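Local coordinates for putative acetyltransferase (Clostridium difficile, PDB 3DSB) that is a putative acetyltransferase of the GNAT family, probably transferring acyl groups to acceptors that the structure alone does not identify, at the interface of chains A and B. Numbering follows the deposited sequence. Chains: chain A/B, Putative acetyltransferase.

Contact 1: the interface of chains A and B. Residues chain A 151-152; chain B 110, 114, 141-142.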
loop_
_atom_site.group_PDB
_atom_site.type_symbol
_atom_site.label_atom_id
_atom_site.label_comp_id
_atom_site.label_asym_id
_atom_site.label_seq_id
_atom_site.Cartn_x
_atom_site.Cartn_y
_atom_site.Cartn_z
ATOM N N GLU A 151 -4.097 -11.841 4.327
ATOM C CA GLU A 151 -2.883 -12.076 3.554
ATOM C C GLU A 151 -2.745 -13.527 3.150
ATOM O O GLU A 151 -3.276 -14.448 3.822
ATOM C CB GLU A 151 -1.656 -11.619 4.324
ATOM C CG GLU A 151 -1.245 -12.538 5.437
ATOM C CD GLU A 151 -0.045 -12.020 6.212
ATOM O OE1 GLU A 151 0.738 -11.190 5.660
ATOM O OE2 GLU A 151 0.177 -12.505 7.350
ATOM N N TYR A 152 -2.022 -13.710 2.058
ATOM C CA TYR A 152 -1.674 -15.033 1.592
ATOM C C TYR A 152 -0.202 -15.232 1.909
ATOM O O TYR A 152 0.619 -14.341 1.630
ATOM C CB TYR A 152 -1.933 -15.151 0.079
ATOM C CG TYR A 152 -1.203 -16.309 -0.604
ATOM C CD1 TYR A 152 -1.521 -17.636 -0.303
ATOM C CD2 TYR A 152 -0.209 -16.057 -1.566
ATOM C CE1 TYR A 152 -0.841 -18.698 -0.927
ATOM C CE2 TYR A 152 0.475 -17.112 -2.206
ATOM C CZ TYR A 152 0.157 -18.415 -1.872
ATOM O OH TYR A 152 0.830 -19.448 -2.490
ATOM N N LYS B 110 -1.673 -15.178 -6.962
ATOM C CA LYS B 110 -0.906 -15.961 -5.989
ATOM C C LYS B 110 0.335 -16.575 -6.663
ATOM O O LYS B 110 1.437 -16.576 -6.097
ATOM C CB LYS B 110 -1.758 -17.066 -5.333
ATOM C CG LYS B 110 -2.784 -16.524 -4.326
ATOM C CD LYS B 110 -3.956 -17.481 -4.015
ATOM C CE LYS B 110 -3.543 -18.776 -3.349
ATOM N NZ LYS B 110 -4.770 -19.627 -3.065
ATOM N N ASP B 114 4.306 -16.190 -5.871
ATOM C CA ASP B 114 5.124 -17.358 -5.507
ATOM C C ASP B 114 6.365 -17.476 -6.400
ATOM O O ASP B 114 7.425 -17.915 -5.925
ATOM C CB ASP B 114 4.299 -18.644 -5.603
ATOM C CG ASP B 114 3.278 -18.777 -4.505
ATOM O OD1 ASP B 114 3.400 -18.078 -3.475
ATOM O OD2 ASP B 114 2.379 -19.612 -4.662
ATOM N N ASN B 141 -7.091 -19.615 0.873
ATOM C CA ASN B 141 -5.952 -19.696 1.784
ATOM C C ASN B 141 -5.379 -18.332 2.121
ATOM O O ASN B 141 -4.174 -18.163 2.256
ATOM C CB ASN B 141 -4.846 -20.622 1.238
ATOM C CG ASN B 141 -5.378 -21.994 0.879
ATOM O OD1 ASN B 141 -5.546 -22.322 -0.304
ATOM N ND2 ASN B 141 -5.701 -22.776 1.888
HETATM N N MSE B 142 -6.281 -17.351 2.223
HETATM C CA MSE B 142 -5.950 -16.010 2.714
HETATM C C MSE B 142 -6.656 -15.820 4.032
HETATM O O MSE B 142 -7.852 -16.128 4.168
HETATM C CB MSE B 142 -6.416 -14.949 1.741
HETATM C CG MSE B 142 -5.755 -15.118 0.437
HETATM SE SE MSE B 142 -6.243 -13.701 -0.776
HETATM C CE MSE B 142 -5.918 -12.284 0.396
#
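A:Tyr152 lies against helix 101-114 and strand 142-144 of chain B, in a two-fold symmetric interface where the C-terminal strand of each copy crosses to the other. The contact anchors the end of strand 147-152 and so ties the two chains of the deposited assembly together; this dimer may be the biological form. The crossing is sheet-like at the backbone, with A:Tyr152 and B:Met142, a selenomethionine, forming an antiparallel bridge. From there the tyrosine ring extends with CG anti to the backbone N (chi1 161°), which swings the phenol over helix 101-114 at a slant, so that its hydroxyl meets B:Asp114. The hydroxyl OH of A:Tyr152 donates to the carboxylate oxygen OD2 of B:Asp114 at 2.7 Å, meeting the syn lone pair. A weak second bond runs from OH of A:Tyr152 to OD1 of B:Asp114 at 3.1 Å. Ring and carboxylate planes stand 46° apart, with CG of B:Asp114 at the ring edge. B:Asp114 closes the C-terminal end of its helix, a place that may raise the carboxylate's proton affinity, while the phenol bond would offset this. Over one face of the ring, B:Lys110 crosses at about a right angle. Its CG lies near the rim, 3.9 Å from the centroid of the A:Tyr152 ring, as a CH-pi contact. A bend at chi3 (64°) takes the chain across to the opposite rim of the same face, where CE of B:Lys110 is 3.6 Å from CE1 of A:Tyr152. The backbone O of B:Asn141 meets the ring edge in plane, 3.7 Å from CD1 of A:Tyr152. Nearer the backbone, CB of A:Tyr152 packs 3.8 Å from CG of B:Met142.

Contact 2: the interface of chains A and B. Residues chain A 124, 143-145; chain B 128, 149-151.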
loop_
_atom_site.group_PDB
_atom_site.type_symbol
_atom_site.label_atom_id
_atom_site.label_comp_id
_atom_site.label_asym_id
_atom_site.label_seq_id
_atom_site.Cartn_x
_atom_site.Cartn_y
_atom_site.Cartn_z
ATOM N N LEU A 124 -1.961 4.177 7.859
ATOM C CA LEU A 124 -0.895 3.290 8.303
ATOM C C LEU A 124 -1.542 2.027 8.833
ATOM O O LEU A 124 -2.753 2.018 9.171
ATOM C CB LEU A 124 0.046 3.945 9.335
ATOM C CG LEU A 124 -0.554 4.407 10.667
ATOM C CD1 LEU A 124 -0.810 3.252 11.645
ATOM C CD2 LEU A 124 0.357 5.461 11.332
ATOM N N TYR A 143 -7.225 8.116 13.260
ATOM C CA TYR A 143 -8.196 7.261 13.955
ATOM C C TYR A 143 -8.322 5.924 13.311
ATOM O O TYR A 143 -8.026 5.734 12.111
ATOM C CB TYR A 143 -9.588 7.939 14.068
ATOM C CG TYR A 143 -9.483 9.341 14.618
ATOM C CD1 TYR A 143 -9.273 9.537 15.964
ATOM C CD2 TYR A 143 -9.566 10.473 13.780
ATOM C CE1 TYR A 143 -9.153 10.826 16.520
ATOM C CE2 TYR A 143 -9.439 11.795 14.334
ATOM C CZ TYR A 143 -9.216 11.931 15.706
ATOM O OH TYR A 143 -9.097 13.186 16.322
ATOM N N GLU A 144 -8.707 4.956 14.127
ATOM C CA GLU A 144 -8.787 3.598 13.641
ATOM C C GLU A 144 -9.871 3.430 12.561
ATOM O O GLU A 144 -10.995 3.930 12.703
ATOM C CB GLU A 144 -9.066 2.704 14.840
ATOM C CG GLU A 144 -9.041 1.283 14.532
ATOM C CD GLU A 144 -9.119 0.425 15.801
ATOM O OE1 GLU A 144 -9.369 0.957 16.922
ATOM O OE2 GLU A 144 -8.898 -0.783 15.646
ATOM N N CYS A 145 -9.526 2.718 11.493
ATOM C CA CYS A 145 -10.397 2.457 10.328
ATOM C C CYS A 145 -11.236 1.210 10.519
ATOM O O CYS A 145 -10.940 0.382 11.377
ATOM C CB CYS A 145 -9.531 2.189 9.099
ATOM S SG CYS A 145 -8.505 3.530 8.619
ATOM N N LYS B 128 -14.917 -4.270 7.616
ATOM C CA LYS B 128 -15.314 -5.275 8.623
ATOM C C LYS B 128 -16.767 -5.755 8.449
ATOM O O LYS B 128 -17.054 -6.882 8.812
ATOM C CB LYS B 128 -15.129 -4.752 10.056
ATOM C CG LYS B 128 -13.692 -4.335 10.368
ATOM C CD LYS B 128 -13.598 -3.748 11.781
ATOM C CE LYS B 128 -12.134 -3.487 12.189
ATOM N NZ LYS B 128 -12.011 -2.496 13.295
HETATM N N MSE B 149 -5.774 -0.718 10.911
HETATM C CA MSE B 149 -5.456 0.434 10.069
HETATM C C MSE B 149 -5.896 1.719 10.750
HETATM O O MSE B 149 -6.913 1.736 11.475
HETATM C CB MSE B 149 -6.109 0.276 8.713
HETATM C CG MSE B 149 -5.323 -0.628 7.808
HETATM SE SE MSE B 149 -6.279 -0.978 6.131
HETATM C CE MSE B 149 -7.102 0.723 5.914
ATOM N N TYR B 150 -5.121 2.778 10.517
ATOM C CA TYR B 150 -5.461 4.119 10.990
ATOM C C TYR B 150 -5.435 5.079 9.814
ATOM O O TYR B 150 -4.675 4.866 8.850
ATOM C CB TYR B 150 -4.446 4.620 12.034
ATOM C CG TYR B 150 -4.675 3.993 13.388
ATOM C CD1 TYR B 150 -5.333 4.698 14.398
ATOM C CD2 TYR B 150 -4.235 2.701 13.674
ATOM C CE1 TYR B 150 -5.596 4.127 15.640
ATOM C CE2 TYR B 150 -4.484 2.116 14.915
ATOM C CZ TYR B 150 -5.160 2.845 15.899
ATOM O OH TYR B 150 -5.414 2.306 17.163
ATOM N N GLU B 151 -6.231 6.151 9.892
ATOM C CA GLU B 151 -6.201 7.141 8.808
ATOM C C GLU B 151 -6.410 8.545 9.337
ATOM O O GLU B 151 -7.109 8.761 10.361
ATOM C CB GLU B 151 -7.204 6.809 7.706
ATOM C CG GLU B 151 -8.637 6.980 8.034
ATOM C CD GLU B 151 -9.531 6.457 6.918
ATOM O OE1 GLU B 151 -9.019 6.284 5.767
ATOM O OE2 GLU B 151 -10.745 6.248 7.198
HETATM O O HOH W 1 -8.676 -1.258 10.816
HETATM O O HOH W 2 -9.382 -2.185 13.395
#
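Water 2 is gripped by the carboxylate of A:Glu144, the side-chain amine of B:Lys128 and water 1, bridging the two chains beside an exchanged strand of the GNAT-family sheet. OE2 of A:Glu144 is 2.7 Å from water 2. NZ of B:Lys128 reaches the same water at 2.6 Å, at a wide angle to OE2 and at the tip of a chain extended beyond CG. The two ionisable groups do not touch directly, with OE2 of A:Glu144 and NZ of B:Lys128 4.3 Å apart, although their opposite charges may still favour each other. Water 1 continues the bridge to the backbone O of A:Cys145 and N of B:Met149, a selenomethionine. Strand 147-152 of chain B is inserted between strands 119-127 and 143-144 of chain A and runs antiparallel to both. N of B:Tyr150 donates to O of A:Leu124 at 2.8 Å, and N of A:Leu124 returns a bond to O of B:Tyr150. On the opposite flank, A:Tyr143 and B:Glu151 make a matching reciprocal pair. Just past strand 143-144, N of A:Cys145 bonds to O of B:Met149 at 2.8 Å, nearly straight at the hydrogen (176°), but the donor sits above the carbonyl plane. The phenol ring of B:Tyr150 turns one face to the backbone of A:Glu144, with CD1 3.7 Å from CA of A:Glu144 and that CA offset toward the rim. The carboxylate of A:Glu144 is only 17° from parallel to this ring. At the ring's base, CD1 of A:Leu124 packs 3.9 Å from CB of B:Tyr150. CG of B:Glu151 sits between the backbone N and the carbonyl carbon (chi1 71°), and the chain then passes alongside A:Cys145, whose SG is 3.5 Å from CG of B:Glu151.

The C-alpha centres of contact 1 and contact 2 lie about 23 Å apart, and both use strand 147-152 and the strand that includes residues 143-144. Contact 1 takes the tail of strand 147-152 from chain A, whereas contact 2 takes its middle from chain B. The two-fold axis repeats each contact with the chains exchanged, so residue 151 serves in both. Each exchanged strand is therefore held by sheet bonds along its length and by a side-chain anchor on the partner's helix that starts at residue 101. Such reciprocal exchange suggests a dimer whose sheets depend on one another.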